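Local coordinates for PPC domain-containing protein (Archaeoglobus fulgidus, PDB 2H6L) that is of unknown function but binds zinc through three histidines within a trimer-forming domain conserved in plants and prokaryotes, at residues F4-G9 against L118-E123; A38-I43 against G77-K82; S48-Y53 against H104-E109; L66-E71 against L94-E99. All blocks are in the same frame, centred on the assembly; numbering follows the deposited sequence.

Contact 1. Residues F4-G9 against L118-E123; sequences FEFEVG and LPLSGE
Leu118, the first residue of the 118-123 segment to meet 4-9, does so only loosely, its CD2 lying 4.4 Å from CG1 of Val8. The carbonyl of Pro119 is joined to the amide of Gly9 through one water, which donates to the former and accepts from the latter. Leu120 does the apolar work. Its CB sits over one face of the Phe6 ring, 4.0 Å from the centroid, as a CH-pi contact, while its CD2 runs alongside CG1 of Val8. Ser121 and Glu7 then form a single antiparallel bridge: Glu7 N bonds to Ser121 O (3.0 Å) on a lone pair, and Ser121 N returns a bond of equal length to Glu7 O. At Gly122 the backbone lies against the ring of Phe6, with N 3.6 Å from CD2, and a CB here would run into that ring and Glu5 O. Past it the two segments diverge, and two waters span from Glu5 O to the N and O of Glu123. The other edge of strand 4-7 pairs with a strand of the second subunit. The bonding suggests a junction held directly at Glu7 and Ser121 and bridged by water where the segments separate.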
loop_
_atom_site.group_PDB
_atom_site.type_symbol
_atom_site.label_atom_id
_atom_site.label_comp_id
_atom_site.label_asym_id
_atom_site.label_seq_id
_atom_site.Cartn_x
_atom_site.Cartn_y
_atom_site.Cartn_z
ATOM N N PHE A 4 -0.853 -14.232 13.824
ATOM C CA PHE A 4 -2.079 -14.870 13.344
ATOM C C PHE A 4 -1.777 -15.425 11.961
ATOM O O PHE A 4 -1.435 -14.684 11.042
ATOM C CB PHE A 4 -3.224 -13.862 13.277
ATOM C CG PHE A 4 -3.508 -13.194 14.591
ATOM C CD1 PHE A 4 -2.785 -12.082 14.991
ATOM C CD2 PHE A 4 -4.470 -13.709 15.452
ATOM C CE1 PHE A 4 -3.009 -11.493 16.236
ATOM C CE2 PHE A 4 -4.702 -13.130 16.697
ATOM C CZ PHE A 4 -3.973 -12.021 17.088
ATOM N N GLU A 5 -1.896 -16.738 11.824
ATOM C CA GLU A 5 -1.596 -17.406 10.568
ATOM C C GLU A 5 -2.837 -17.684 9.739
ATOM O O GLU A 5 -3.890 -18.036 10.280
ATOM C CB GLU A 5 -0.855 -18.715 10.851
ATOM C CG GLU A 5 -0.281 -19.404 9.620
ATOM C CD GLU A 5 0.541 -20.631 9.978
ATOM O OE1 GLU A 5 1.183 -20.613 11.048
ATOM O OE2 GLU A 5 0.554 -21.600 9.190
ATOM N N PHE A 6 -2.698 -17.527 8.422
ATOM C CA PHE A 6 -3.799 -17.754 7.493
ATOM C C PHE A 6 -3.330 -18.350 6.164
ATOM O O PHE A 6 -2.131 -18.479 5.907
ATOM C CB PHE A 6 -4.519 -16.443 7.168
ATOM C CG PHE A 6 -4.908 -15.626 8.371
ATOM C CD1 PHE A 6 -4.015 -14.717 8.932
ATOM C CD2 PHE A 6 -6.190 -15.728 8.910
ATOM C CE1 PHE A 6 -4.392 -13.914 10.005
ATOM C CE2 PHE A 6 -6.583 -14.931 9.988
ATOM C CZ PHE A 6 -5.686 -14.021 10.537
ATOM N N GLU A 7 -4.301 -18.709 5.329
ATOM C CA GLU A 7 -4.063 -19.240 3.993
ATOM C C GLU A 7 -4.809 -18.287 3.075
ATOM O O GLU A 7 -5.869 -17.777 3.438
ATOM C CB GLU A 7 -4.676 -20.629 3.822
ATOM C CG GLU A 7 -3.744 -21.803 4.025
ATOM C CD GLU A 7 -4.468 -23.137 3.859
ATOM O OE1 GLU A 7 -5.296 -23.490 4.730
ATOM O OE2 GLU A 7 -4.218 -23.829 2.850
ATOM N N VAL A 8 -4.263 -18.038 1.893
ATOM C CA VAL A 8 -4.926 -17.162 0.941
ATOM C C VAL A 8 -5.504 -18.049 -0.159
ATOM O O VAL A 8 -4.983 -19.130 -0.426
ATOM C CB VAL A 8 -3.940 -16.146 0.330
ATOM C CG1 VAL A 8 -3.359 -15.266 1.431
ATOM C CG2 VAL A 8 -2.833 -16.872 -0.416
ATOM N N GLY A 9 -6.583 -17.595 -0.786
ATOM C CA GLY A 9 -7.206 -18.373 -1.841
ATOM C C GLY A 9 -7.967 -17.498 -2.821
ATOM O O GLY A 9 -7.673 -17.493 -4.019
ATOM N N LEU A 118 -8.299 -9.017 0.012
ATOM C CA LEU A 118 -7.630 -10.311 0.070
ATOM C C LEU A 118 -8.073 -11.008 1.346
ATOM O O LEU A 118 -7.510 -10.772 2.421
ATOM C CB LEU A 118 -6.108 -10.125 0.082
ATOM C CG LEU A 118 -5.239 -11.384 0.014
ATOM C CD1 LEU A 118 -5.380 -12.044 -1.351
ATOM C CD2 LEU A 118 -3.793 -11.009 0.249
ATOM N N PRO A 119 -9.111 -11.858 1.253
ATOM C CA PRO A 119 -9.592 -12.566 2.442
ATOM C C PRO A 119 -8.518 -13.499 2.998
ATOM O O PRO A 119 -7.725 -14.073 2.247
ATOM C CB PRO A 119 -10.822 -13.316 1.927
ATOM C CG PRO A 119 -10.498 -13.546 0.477
ATOM C CD PRO A 119 -9.903 -12.225 0.065
ATOM N N LEU A 120 -8.489 -13.627 4.320
ATOM C CA LEU A 120 -7.518 -14.483 4.980
ATOM C C LEU A 120 -8.279 -15.563 5.734
ATOM O O LEU A 120 -9.066 -15.270 6.644
ATOM C CB LEU A 120 -6.659 -13.648 5.936
ATOM C CG LEU A 120 -5.830 -12.571 5.227
ATOM C CD1 LEU A 120 -5.271 -11.574 6.233
ATOM C CD2 LEU A 120 -4.716 -13.235 4.446
ATOM N N SER A 121 -8.053 -16.809 5.329
ATOM C CA SER A 121 -8.705 -17.967 5.934
ATOM C C SER A 121 -7.915 -18.498 7.138
ATOM O O SER A 121 -6.800 -18.999 6.998
ATOM C CB SER A 121 -8.871 -19.065 4.876
ATOM O OG SER A 121 -9.291 -20.293 5.443
ATOM N N GLY A 122 -8.506 -18.384 8.321
ATOM C CA GLY A 122 -7.858 -18.848 9.538
ATOM C C GLY A 122 -8.573 -18.198 10.704
ATOM O O GLY A 122 -9.631 -17.599 10.517
ATOM N N GLU A 123 -8.022 -18.307 11.904
ATOM C CA GLU A 123 -8.667 -17.691 13.061
ATOM C C GLU A 123 -8.554 -16.174 12.973
ATOM O O GLU A 123 -7.462 -15.626 12.977
ATOM C CB GLU A 123 -8.023 -18.185 14.356
ATOM C CG GLU A 123 -8.160 -19.678 14.567
ATOM C CD GLU A 123 -9.605 -20.137 14.496
ATOM O OE1 GLU A 123 -10.477 -19.418 15.026
ATOM O OE2 GLU A 123 -9.870 -21.217 13.925
HETATM O O HOH W 1 -5.708 -19.622 11.907
HETATM O O HOH W 2 -5.208 -16.641 12.499
HETATM O O HOH W 3 -7.064 -14.957 -0.280
#

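Contact 2. Residues A38-I43 against G77-K82; sequences AHISAI and GNVSMK
Ile40 holds CG1 anti to its carbonyl carbon (chi1 -63°) and then runs extended to CD1, while Val79 has CG1 anti to the backbone N, which turns CG2 toward the neighbouring strand. The two side chains therefore cross at about a right angle, and Ile40 CD1 meets Val79 CG2 at 3.4 Å, closer than ordinary van der Waals contact. Beside them Ala38 CB packs on Val79 CB at 4.0 Å, so that Ala38, Ile40 and Val79 share one face of the sheet. His39, with CG anti to its backbone N (chi1 176°), and Asn78 point to the other face; His39 CD2 comes to 3.4 Å from Gly77 O. This is an antiparallel strand pairing within the large sheet of the PPC domain, with Ala38-Val79 and Ile40-Gly77 as hydrogen-bonded pairs flanking the non-hydrogen-bonded pair His39-Asn78. Ile40 N to Gly77 O is the shortest of the four bonds, at 2.7 Å, whereas Ala38 N to Val79 O stretches to 3.3 Å. In each the donor stands above the carbonyl plane, by 44° at Gly77 O. The polar face serves the trimer: Asn78 ND2 bonds to Glu114 of the second subunit, and the His39 ring stacks on Phe116 of that same subunit. On its own chain, Asn78 packs against the zinc ligand His89.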
loop_
_atom_site.group_PDB
_atom_site.type_symbol
_atom_site.label_atom_id
_atom_site.label_comp_id
_atom_site.label_asym_id
_atom_site.label_seq_id
_atom_site.Cartn_x
_atom_site.Cartn_y
_atom_site.Cartn_z
ATOM N N ALA A 38 -8.891 -10.071 6.667
ATOM C CA ALA A 38 -8.425 -9.746 5.323
ATOM C C ALA A 38 -7.487 -8.553 5.274
ATOM O O ALA A 38 -7.348 -7.811 6.247
ATOM C CB ALA A 38 -9.622 -9.478 4.413
ATOM N N HIS A 39 -6.829 -8.397 4.128
ATOM C CA HIS A 39 -5.936 -7.276 3.885
ATOM C C HIS A 39 -6.701 -6.416 2.888
ATOM O O HIS A 39 -7.327 -6.946 1.969
ATOM C CB HIS A 39 -4.626 -7.737 3.254
ATOM C CG HIS A 39 -3.711 -6.611 2.886
ATOM N ND1 HIS A 39 -3.150 -6.485 1.633
ATOM C CD2 HIS A 39 -3.253 -5.564 3.612
ATOM C CE1 HIS A 39 -2.384 -5.410 1.603
ATOM N NE2 HIS A 39 -2.429 -4.833 2.792
ATOM N N ILE A 40 -6.650 -5.101 3.069
ATOM C CA ILE A 40 -7.373 -4.177 2.206
ATOM C C ILE A 40 -6.489 -3.130 1.556
ATOM O O ILE A 40 -5.571 -2.603 2.181
ATOM C CB ILE A 40 -8.442 -3.410 2.999
ATOM C CG1 ILE A 40 -9.489 -4.379 3.549
ATOM C CG2 ILE A 40 -9.071 -2.340 2.121
ATOM C CD1 ILE A 40 -10.433 -3.729 4.552
ATOM N N SER A 41 -6.802 -2.810 0.305
ATOM C CA SER A 41 -6.070 -1.795 -0.432
ATOM C C SER A 41 -7.032 -1.125 -1.419
ATOM O O SER A 41 -7.931 -1.772 -1.942
ATOM C CB SER A 41 -4.912 -2.430 -1.188
ATOM O OG SER A 41 -4.169 -1.439 -1.864
ATOM N N ALA A 42 -6.852 0.168 -1.665
ATOM C CA ALA A 42 -7.724 0.869 -2.604
ATOM C C ALA A 42 -7.109 2.148 -3.143
ATOM O O ALA A 42 -6.180 2.702 -2.556
ATOM C CB ALA A 42 -9.068 1.187 -1.933
ATOM N N ILE A 43 -7.621 2.597 -4.285
ATOM C CA ILE A 43 -7.178 3.840 -4.899
ATOM C C ILE A 43 -8.413 4.452 -5.541
ATOM O O ILE A 43 -9.437 3.790 -5.669
ATOM C CB ILE A 43 -6.095 3.640 -5.992
ATOM C CG1 ILE A 43 -6.621 2.747 -7.117
ATOM C CG2 ILE A 43 -4.829 3.060 -5.381
ATOM C CD1 ILE A 43 -5.693 2.719 -8.344
ATOM N N GLY A 77 -5.219 -1.283 4.781
ATOM C CA GLY A 77 -5.745 -1.682 6.068
ATOM C C GLY A 77 -6.050 -3.152 6.177
ATOM O O GLY A 77 -5.637 -3.955 5.343
ATOM N N ASN A 78 -6.796 -3.505 7.215
ATOM C CA ASN A 78 -7.137 -4.890 7.439
ATOM C C ASN A 78 -8.540 -5.056 8.006
ATOM O O ASN A 78 -9.174 -4.098 8.457
ATOM C CB ASN A 78 -6.122 -5.505 8.402
ATOM C CG ASN A 78 -6.071 -4.774 9.722
ATOM O OD1 ASN A 78 -7.063 -4.727 10.455
ATOM N ND2 ASN A 78 -4.919 -4.188 10.033
ATOM N N VAL A 79 -9.006 -6.296 7.968
ATOM C CA VAL A 79 -10.315 -6.667 8.486
ATOM C C VAL A 79 -10.081 -7.641 9.625
ATOM O O VAL A 79 -9.216 -8.517 9.536
ATOM C CB VAL A 79 -11.166 -7.387 7.425
ATOM C CG1 VAL A 79 -12.445 -7.909 8.061
ATOM C CG2 VAL A 79 -11.472 -6.448 6.273
ATOM N N SER A 80 -10.843 -7.480 10.699
ATOM C CA SER A 80 -10.739 -8.359 11.855
ATOM C C SER A 80 -12.074 -8.324 12.586
ATOM O O SER A 80 -13.005 -7.649 12.139
ATOM C CB SER A 80 -9.595 -7.916 12.774
ATOM O OG SER A 80 -9.635 -6.526 13.017
HETATM N N MSE A 81 -12.175 -9.048 13.696
HETATM C CA MSE A 81 -13.424 -9.091 14.446
HETATM C C MSE A 81 -13.485 -8.159 15.648
HETATM O O MSE A 81 -12.610 -8.174 16.511
HETATM C CB MSE A 81 -13.720 -10.526 14.896
HETATM C CG MSE A 81 -14.084 -11.480 13.761
HETATM SE SE MSE A 81 -15.804 -11.094 12.914
HETATM C CE MSE A 81 -16.939 -12.091 14.127
ATOM N N LYS A 82 -14.534 -7.346 15.678
ATOM C CA LYS A 82 -14.786 -6.412 16.769
ATOM C C LYS A 82 -16.295 -6.434 17.007
ATOM O O LYS A 82 -17.082 -6.240 16.076
ATOM C CB LYS A 82 -14.337 -4.995 16.398
ATOM C CG LYS A 82 -14.516 -3.985 17.528
ATOM C CD LYS A 82 -13.957 -2.609 17.171
ATOM C CE LYS A 82 -14.114 -1.621 18.325
ATOM N NZ LYS A 82 -13.584 -0.267 17.994
#

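Contact 3. Residues S48-Y53 against H104-E109; sequences SAVIGY and HLFSAE. With ZN (zinc ion), chain D.
The CA atoms of Ala49 and Ala108 come closest, and their CB atoms are 4.0 Å apart on the face that also carries Ile51 and Leu105. Val50, on the other face, packs its CG1 on Phe106 CB at 3.9 Å, the two side chains crossing obliquely. The Phe106 ring turns its edge to the backbone of Ile51, with CD2 3.7 Å from Ile51 C, while His104 CD2 lies over one of its faces. An alanine in place of Phe106 would lose this ring and would probably loosen the packing beside His104 and against the backbone of Ile51. Phe106 and Ser107 both face Val50 in a classic beta bulge, and Val50 O accepts from both amides: Phe106 N, at 2.9 Å, lies nearly along the C=O axis, and Ser107 N uses a lone pair. Val50 N closes the pair by donating to Ser107 O at 2.7 Å. Toward the polar edge, His104 N bonds to Gly52 O at 2.8 Å, and His104 ND1 binds the zinc ion at 2.1 Å; His89 and His91 are the other protein ligands. The imidazole stands on a backbone-bonded residue, which suggests that the strand pairing helps to position this metal ligand.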
loop_
_atom_site.group_PDB
_atom_site.type_symbol
_atom_site.label_atom_id
_atom_site.label_comp_id
_atom_site.label_asym_id
_atom_site.label_seq_id
_atom_site.Cartn_x
_atom_site.Cartn_y
_atom_site.Cartn_z
ATOM N N SER A 48 -15.346 13.775 -0.127
ATOM C CA SER A 48 -15.102 14.351 1.192
ATOM C C SER A 48 -14.651 13.238 2.117
ATOM O O SER A 48 -14.673 12.070 1.745
ATOM C CB SER A 48 -16.374 14.982 1.753
ATOM O OG SER A 48 -17.355 13.985 1.990
ATOM N N ALA A 49 -14.266 13.590 3.336
ATOM C CA ALA A 49 -13.811 12.564 4.248
ATOM C C ALA A 49 -13.617 13.059 5.661
ATOM O O ALA A 49 -13.624 14.261 5.929
ATOM C CB ALA A 49 -12.496 11.978 3.729
ATOM N N VAL A 50 -13.455 12.101 6.565
ATOM C CA VAL A 50 -13.183 12.392 7.959
ATOM C C VAL A 50 -12.037 11.475 8.355
ATOM O O VAL A 50 -12.160 10.254 8.308
ATOM C CB VAL A 50 -14.397 12.118 8.872
ATOM C CG1 VAL A 50 -14.004 12.362 10.332
ATOM C CG2 VAL A 50 -15.564 13.038 8.490
ATOM N N ILE A 51 -10.911 12.075 8.717
ATOM C CA ILE A 51 -9.734 11.323 9.120
ATOM C C ILE A 51 -9.351 11.779 10.519
ATOM O O ILE A 51 -10.055 12.580 11.134
ATOM C CB ILE A 51 -8.542 11.589 8.175
ATOM C CG1 ILE A 51 -8.145 13.065 8.240
ATOM C CG2 ILE A 51 -8.911 11.200 6.743
ATOM C CD1 ILE A 51 -6.858 13.385 7.511
ATOM N N GLY A 52 -8.234 11.282 11.028
ATOM C CA GLY A 52 -7.827 11.703 12.353
ATOM C C GLY A 52 -6.534 11.079 12.796
ATOM O O GLY A 52 -6.051 10.130 12.183
ATOM N N TYR A 53 -5.955 11.626 13.853
ATOM C CA TYR A 53 -4.720 11.074 14.372
ATOM C C TYR A 53 -4.936 10.752 15.845
ATOM O O TYR A 53 -5.781 11.360 16.508
ATOM C CB TYR A 53 -3.564 12.050 14.155
ATOM C CG TYR A 53 -3.664 13.354 14.896
ATOM C CD1 TYR A 53 -3.265 13.450 16.231
ATOM C CD2 TYR A 53 -4.113 14.508 14.255
ATOM C CE1 TYR A 53 -3.304 14.666 16.905
ATOM C CE2 TYR A 53 -4.157 15.729 14.923
ATOM C CZ TYR A 53 -3.745 15.803 16.250
ATOM O OH TYR A 53 -3.746 17.011 16.903
ATOM N N HIS A 104 -5.929 8.056 10.265
ATOM C CA HIS A 104 -6.863 6.973 10.510
ATOM C C HIS A 104 -8.133 7.404 9.765
ATOM O O HIS A 104 -8.565 8.550 9.882
ATOM C CB HIS A 104 -7.132 6.871 12.018
ATOM C CG HIS A 104 -8.043 5.750 12.404
ATOM N ND1 HIS A 104 -7.580 4.529 12.840
ATOM C CD2 HIS A 104 -9.396 5.662 12.401
ATOM C CE1 HIS A 104 -8.607 3.733 13.088
ATOM N NE2 HIS A 104 -9.719 4.398 12.827
ATOM N N LEU A 105 -8.721 6.496 8.995
ATOM C CA LEU A 105 -9.922 6.819 8.235
ATOM C C LEU A 105 -11.197 6.509 9.011
ATOM O O LEU A 105 -11.367 5.401 9.514
ATOM C CB LEU A 105 -9.929 6.042 6.917
ATOM C CG LEU A 105 -11.159 6.215 6.030
ATOM C CD1 LEU A 105 -11.221 7.654 5.528
ATOM C CD2 LEU A 105 -11.080 5.238 4.861
ATOM N N PHE A 106 -12.092 7.488 9.096
ATOM C CA PHE A 106 -13.359 7.301 9.799
ATOM C C PHE A 106 -14.487 7.173 8.794
ATOM O O PHE A 106 -15.334 6.283 8.908
ATOM C CB PHE A 106 -13.630 8.476 10.741
ATOM C CG PHE A 106 -12.748 8.486 11.957
ATOM C CD1 PHE A 106 -12.949 7.569 12.983
ATOM C CD2 PHE A 106 -11.710 9.398 12.072
ATOM C CE1 PHE A 106 -12.129 7.562 14.106
ATOM C CE2 PHE A 106 -10.881 9.397 13.193
ATOM C CZ PHE A 106 -11.091 8.480 14.208
ATOM N N SER A 107 -14.498 8.068 7.810
ATOM C CA SER A 107 -15.513 8.034 6.758
ATOM C C SER A 107 -15.027 8.763 5.513
ATOM O O SER A 107 -14.155 9.633 5.581
ATOM C CB SER A 107 -16.811 8.690 7.227
ATOM O OG SER A 107 -16.650 10.097 7.347
ATOM N N ALA A 108 -15.611 8.399 4.378
ATOM C CA ALA A 108 -15.281 9.016 3.108
ATOM C C ALA A 108 -16.412 8.776 2.126
ATOM O O ALA A 108 -16.900 7.657 1.978
ATOM C CB ALA A 108 -13.984 8.443 2.555
ATOM N N GLU A 109 -16.843 9.845 1.474
ATOM C CA GLU A 109 -17.892 9.740 0.477
ATOM C C GLU A 109 -17.155 9.372 -0.796
ATOM O O GLU A 109 -16.217 10.055 -1.191
ATOM C CB GLU A 109 -18.597 11.076 0.301
ATOM C CG GLU A 109 -19.848 10.997 -0.544
ATOM C CD GLU A 109 -20.545 12.336 -0.652
ATOM O OE1 GLU A 109 -20.694 13.007 0.394
ATOM O OE2 GLU A 109 -20.947 12.713 -1.775
HETATM ZN ZN ZN D . -5.669 3.559 12.991
#

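Contact 4. Residues L66-E71 against L94-E99; sequences LMEPLE and LGKDGE
Lys96 NZ is gripped by two oxygens of the facing segment. It donates to Pro69 O at 2.9 Å, nearly along the C=O axis, and forms a salt bridge with Glu68 OE2 at 3.1 Å. The other carboxylate oxygen, Glu68 OE1, meets Glu99 OE2 tip to tip at 3.0 Å, the two groups turned 37° apart. Such a close pair of acidic oxygens would probably raise the proton affinity of at least one of them; Lys96 may ease the repulsion, and Glu99 OE2 is hydrogen-bonded to Tyr101 OH. An alanine in place of Glu68 would remove the salt bridge and would probably leave the lysine ammonium less firmly held, with Pro69 O as its remaining partner across this contact.

The lysine reaches this position by a bend at chi3 (73°), which lays CE against Leu70 CD1 at 3.5 Å. Leu70 also crosses Leu94 at about a right angle, its CD2 3.9 Å from Leu94 CB. Further out, Glu71 and Gly95 form an antiparallel hydrogen-bonded pair, with Glu71 N to Gly95 O and the return bond both 3.1 Å long. The side chain of Glu71 bends away to the zinc site of the third subunit, packing on its His91, and OE2 bonds to Tyr54 N of that subunit. Lys96 and Glu99 are themselves fixed at the two ends of a type II' beta turn, doubly bonded through their backbones. The arrangement is that of an antiparallel beta hairpin, strands 70-82 and 85-96, at its open end, with the tight turn leading on into strand 99-110.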
loop_
_atom_site.group_PDB
_atom_site.type_symbol
_atom_site.label_atom_id
_atom_site.label_comp_id
_atom_site.label_asym_id
_atom_site.label_seq_id
_atom_site.Cartn_x
_atom_site.Cartn_y
_atom_site.Cartn_z
ATOM N N LEU A 66 -12.698 17.074 6.034
ATOM C CA LEU A 66 -12.256 17.548 4.734
ATOM C C LEU A 66 -13.460 17.527 3.810
ATOM O O LEU A 66 -13.911 16.461 3.402
ATOM C CB LEU A 66 -11.173 16.629 4.177
ATOM C CG LEU A 66 -9.838 16.611 4.923
ATOM C CD1 LEU A 66 -9.044 15.396 4.485
ATOM C CD2 LEU A 66 -9.066 17.905 4.650
HETATM N N MSE A 67 -13.989 18.704 3.500
HETATM C CA MSE A 67 -15.142 18.804 2.622
HETATM C C MSE A 67 -14.739 19.351 1.258
HETATM O O MSE A 67 -15.279 20.348 0.770
HETATM C CB MSE A 67 -16.225 19.673 3.271
HETATM C CG MSE A 67 -16.867 19.023 4.500
HETATM SE SE MSE A 67 -18.203 20.110 5.406
HETATM C CE MSE A 67 -19.692 19.847 4.197
ATOM N N GLU A 68 -13.761 18.682 0.660
ATOM C CA GLU A 68 -13.258 19.034 -0.657
ATOM C C GLU A 68 -12.877 17.741 -1.349
ATOM O O GLU A 68 -12.359 16.818 -0.718
ATOM C CB GLU A 68 -12.013 19.932 -0.572
ATOM C CG GLU A 68 -11.284 20.073 -1.922
ATOM C CD GLU A 68 -9.973 20.834 -1.840
ATOM O OE1 GLU A 68 -9.169 20.540 -0.929
ATOM O OE2 GLU A 68 -9.739 21.713 -2.700
ATOM N N PRO A 69 -13.144 17.647 -2.656
ATOM C CA PRO A 69 -12.806 16.442 -3.414
ATOM C C PRO A 69 -11.316 16.169 -3.248
ATOM O O PRO A 69 -10.508 17.091 -3.323
ATOM C CB PRO A 69 -13.162 16.832 -4.842
ATOM C CG PRO A 69 -14.345 17.728 -4.642
ATOM C CD PRO A 69 -13.901 18.599 -3.489
ATOM N N LEU A 70 -10.957 14.910 -3.022
ATOM C CA LEU A 70 -9.555 14.540 -2.843
ATOM C C LEU A 70 -9.263 13.205 -3.508
ATOM O O LEU A 70 -10.145 12.359 -3.632
ATOM C CB LEU A 70 -9.229 14.438 -1.347
ATOM C CG LEU A 70 -8.475 15.556 -0.610
ATOM C CD1 LEU A 70 -8.672 16.892 -1.276
ATOM C CD2 LEU A 70 -8.953 15.596 0.839
ATOM N N GLU A 71 -8.022 13.025 -3.948
ATOM C CA GLU A 71 -7.616 11.772 -4.565
ATOM C C GLU A 71 -7.236 10.820 -3.441
ATOM O O GLU A 71 -6.706 11.248 -2.416
ATOM C CB GLU A 71 -6.374 11.969 -5.436
ATOM C CG GLU A 71 -6.554 12.839 -6.664
ATOM C CD GLU A 71 -7.111 12.062 -7.824
ATOM O OE1 GLU A 71 -6.507 11.026 -8.178
ATOM O OE2 GLU A 71 -8.145 12.479 -8.385
ATOM N N LEU A 94 -4.833 11.264 1.457
ATOM C CA LEU A 94 -5.735 11.920 0.518
ATOM C C LEU A 94 -5.150 13.265 0.145
ATOM O O LEU A 94 -4.434 13.877 0.935
ATOM C CB LEU A 94 -7.104 12.152 1.168
ATOM C CG LEU A 94 -8.137 11.038 1.358
ATOM C CD1 LEU A 94 -7.483 9.683 1.428
ATOM C CD2 LEU A 94 -8.935 11.337 2.623
ATOM N N GLY A 95 -5.463 13.734 -1.054
ATOM C CA GLY A 95 -4.954 15.025 -1.459
ATOM C C GLY A 95 -4.763 15.162 -2.949
ATOM O O GLY A 95 -5.232 14.338 -3.730
ATOM N N LYS A 96 -4.063 16.220 -3.332
ATOM C CA LYS A 96 -3.791 16.511 -4.728
ATOM C C LYS A 96 -2.467 17.265 -4.789
ATOM O O LYS A 96 -2.249 18.215 -4.033
ATOM C CB LYS A 96 -4.927 17.359 -5.304
ATOM C CG LYS A 96 -5.148 18.665 -4.560
ATOM C CD LYS A 96 -6.491 19.295 -4.896
ATOM C CE LYS A 96 -7.638 18.532 -4.246
ATOM N NZ LYS A 96 -8.940 19.244 -4.393
ATOM N N ASP A 97 -1.587 16.826 -5.685
ATOM C CA ASP A 97 -0.266 17.425 -5.849
ATOM C C ASP A 97 0.471 17.539 -4.520
ATOM O O ASP A 97 0.770 16.530 -3.892
ATOM C CB ASP A 97 -0.376 18.803 -6.498
ATOM C CG ASP A 97 -0.885 18.731 -7.919
ATOM O OD1 ASP A 97 -0.565 17.741 -8.615
ATOM O OD2 ASP A 97 -1.595 19.667 -8.340
ATOM N N GLY A 98 0.757 18.766 -4.095
ATOM C CA GLY A 98 1.463 18.972 -2.844
ATOM C C GLY A 98 0.562 19.124 -1.631
ATOM O O GLY A 98 1.050 19.294 -0.512
ATOM N N GLU A 99 -0.751 19.081 -1.850
ATOM C CA GLU A 99 -1.717 19.197 -0.760
ATOM C C GLU A 99 -2.043 17.784 -0.303
ATOM O O GLU A 99 -2.873 17.104 -0.906
ATOM C CB GLU A 99 -2.995 19.886 -1.245
ATOM C CG GLU A 99 -3.963 20.285 -0.130
ATOM C CD GLU A 99 -5.313 20.744 -0.662
ATOM O OE1 GLU A 99 -5.357 21.288 -1.784
ATOM O OE2 GLU A 99 -6.330 20.572 0.040
#

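How the contacts relate
All four contacts reach one large, curled antiparallel sheet. Contact 1 joins the ends of a loop that contains the other three; contacts 2 and 3 interleave along the chain, and contact 4 is nested inside contact 3. Contacts 1 and 2 touch, their centres about 12 Å apart, through neighbouring strands 113-119 and 38-43, where Leu118 O probably bonds to His39 N. Contacts 3 and 4 also touch, about 12 Å between centres, through Ala49 and Leu66. Strand 70-82 serves both contact 2 and contact 4, whose centres lie about 22 Å apart. Contact 1 thus ties strand 2-7, paired with the second subunit, to this sheet, while contact 3 holds one of the zinc ligands.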